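EF0056 (Enterococcus faecalis, PDB 6ORI) is an enterococcal surface protein of unknown precise function, whose probably immunoglobulin-like N-terminal region binds calcium and may be linked to biofilm formation. Local coordinates at residues G124-A129 and Q135-G140. Sequence-based numbering, arbitrary orientation.
Sequences GLFAGA and QTAPNG
The loop 124-129 runs beside segment 135-140, the start of strand 135-144; Leu125 CA and Ala137 CA, the closest CA pair, are 6.1 Å apart. No backbone-to-backbone hydrogen bond joins them. The Gln135 side chain reaches across and grips both polar backbone atoms of Ala127. Gln135 OE1 accepts from Ala127 N at 2.8 Å, the donor meeting a lone pair in the plane of the side-chain carbonyl. Gln135 NE2 donates to Ala127 O at 3.0 Å, a straighter bond at 163°. The two bonds fix the rotation of the amide, so the glutamine imitates a strand partner for one residue. Its chain is extended beyond CG, carrying the amide to the loop. The strand lies in an antiparallel sheet of a probably immunoglobulin-like N-terminal domain, and the loop follows strand 113-117. Phe126 and Gln135 pass each other in opposite directions, with ring and amide planes 78° apart. Phe126 CD1 lies 3.5 Å from Gln135 CB. The ring edge points at Ala137 N, and Leu125 CB sits over one ring face. Ala137 CB touches Leu125 CD1 and Phe126 CE1, each at 4.0 Å. Val55, Ile70 and Val87 continue this apolar cluster; Tyr118 meets Phe126 edge-to-face.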
loop_
_atom_site.group_PDB
_atom_site.type_symbol
_atom_site.label_atom_id
_atom_site.label_comp_id
_atom_site.label_asym_id
_atom_site.label_seq_id
_atom_site.Cartn_x
_atom_site.Cartn_y
_atom_site.Cartn_z
ATOM N N GLY A 124 20.888 -0.145 10.337
ATOM C CA GLY A 124 19.605 -0.127 9.660
ATOM C C GLY A 124 19.463 -1.252 8.652
ATOM O O GLY A 124 20.100 -2.309 8.756
ATOM N N LEU A 125 18.585 -1.062 7.667
ATOM C CA LEU A 125 18.185 -2.149 6.775
ATOM C C LEU A 125 18.798 -2.174 5.383
ATOM O O LEU A 125 19.096 -3.239 4.875
ATOM C CB LEU A 125 16.666 -2.156 6.590
ATOM C CG LEU A 125 15.842 -2.215 7.879
ATOM C CD1 LEU A 125 14.371 -2.406 7.567
ATOM C CD2 LEU A 125 16.307 -3.297 8.825
ATOM N N PHE A 126 18.916 -1.015 4.744
ATOM C CA PHE A 126 19.131 -0.939 3.295
ATOM C C PHE A 126 20.448 -0.261 2.929
ATOM O O PHE A 126 20.864 0.742 3.523
ATOM C CB PHE A 126 17.956 -0.192 2.646
ATOM C CG PHE A 126 16.619 -0.857 2.874
ATOM C CD1 PHE A 126 16.439 -2.191 2.537
ATOM C CD2 PHE A 126 15.555 -0.177 3.452
ATOM C CE1 PHE A 126 15.245 -2.816 2.760
ATOM C CE2 PHE A 126 14.339 -0.822 3.659
ATOM C CZ PHE A 126 14.209 -2.133 3.310
ATOM N N ALA A 127 21.116 -0.818 1.933
ATOM C CA ALA A 127 22.419 -0.315 1.519
ATOM C C ALA A 127 22.268 1.089 0.939
ATOM O O ALA A 127 21.571 1.300 -0.061
ATOM C CB ALA A 127 23.054 -1.262 0.523
ATOM N N GLY A 128 22.912 2.068 1.571
ATOM C CA GLY A 128 22.766 3.451 1.163
ATOM C C GLY A 128 23.275 3.737 -0.239
ATOM O O GLY A 128 22.726 4.572 -0.940
ATOM N N ALA A 129 24.333 3.056 -0.644
ATOM C CA ALA A 129 24.965 3.343 -1.915
ATOM C C ALA A 129 24.295 2.633 -3.082
ATOM O O ALA A 129 24.636 2.903 -4.238
ATOM C CB ALA A 129 26.449 2.976 -1.857
ATOM N N GLN A 135 15.364 -3.344 -2.688
ATOM C CA GLN A 135 16.053 -4.056 -1.617
ATOM C C GLN A 135 15.067 -4.761 -0.708
ATOM O O GLN A 135 13.980 -4.274 -0.463
ATOM C CB GLN A 135 16.923 -3.084 -0.805
ATOM C CG GLN A 135 17.926 -2.302 -1.640
ATOM C CD GLN A 135 18.959 -1.638 -0.792
ATOM O OE1 GLN A 135 19.441 -2.221 0.166
ATOM N NE2 GLN A 135 19.309 -0.422 -1.142
ATOM N N THR A 136 15.478 -5.916 -0.179
ATOM C CA THR A 136 14.676 -6.689 0.775
ATOM C C THR A 136 15.406 -6.851 2.089
ATOM O O THR A 136 16.586 -7.240 2.114
ATOM C CB THR A 136 14.343 -8.076 0.224
ATOM O OG1 THR A 136 13.582 -7.912 -0.975
ATOM C CG2 THR A 136 13.544 -8.918 1.228
ATOM N N ALA A 137 14.676 -6.561 3.160
ATOM C CA ALA A 137 15.084 -6.886 4.521
ATOM C C ALA A 137 14.279 -8.121 4.873
ATOM O O ALA A 137 13.072 -8.012 5.105
ATOM C CB ALA A 137 14.762 -5.736 5.470
ATOM N N PRO A 138 14.915 -9.310 4.856
ATOM C CA PRO A 138 14.188 -10.573 5.007
ATOM C C PRO A 138 14.005 -11.032 6.458
ATOM O O PRO A 138 14.592 -10.456 7.385
ATOM C CB PRO A 138 15.089 -11.540 4.250
ATOM C CG PRO A 138 16.456 -11.060 4.570
ATOM C CD PRO A 138 16.336 -9.556 4.558
ATOM N N ASN A 139 13.181 -12.054 6.656
ATOM C CA ASN A 139 13.122 -12.796 7.920
ATOM C C ASN A 139 12.614 -11.931 9.057
ATOM O O ASN A 139 13.050 -12.041 10.206
ATOM C CB ASN A 139 14.477 -13.436 8.259
ATOM C CG ASN A 139 14.927 -14.367 7.187
ATOM O OD1 ASN A 139 14.145 -15.168 6.689
ATOM N ND2 ASN A 139 16.175 -14.246 6.798
ATOM N N GLY A 140 11.689 -11.050 8.749
ATOM C CA GLY A 140 11.026 -10.275 9.780
ATOM C C GLY A 140 10.101 -11.147 10.586
ATOM O O GLY A 140 9.424 -12.004 10.045
#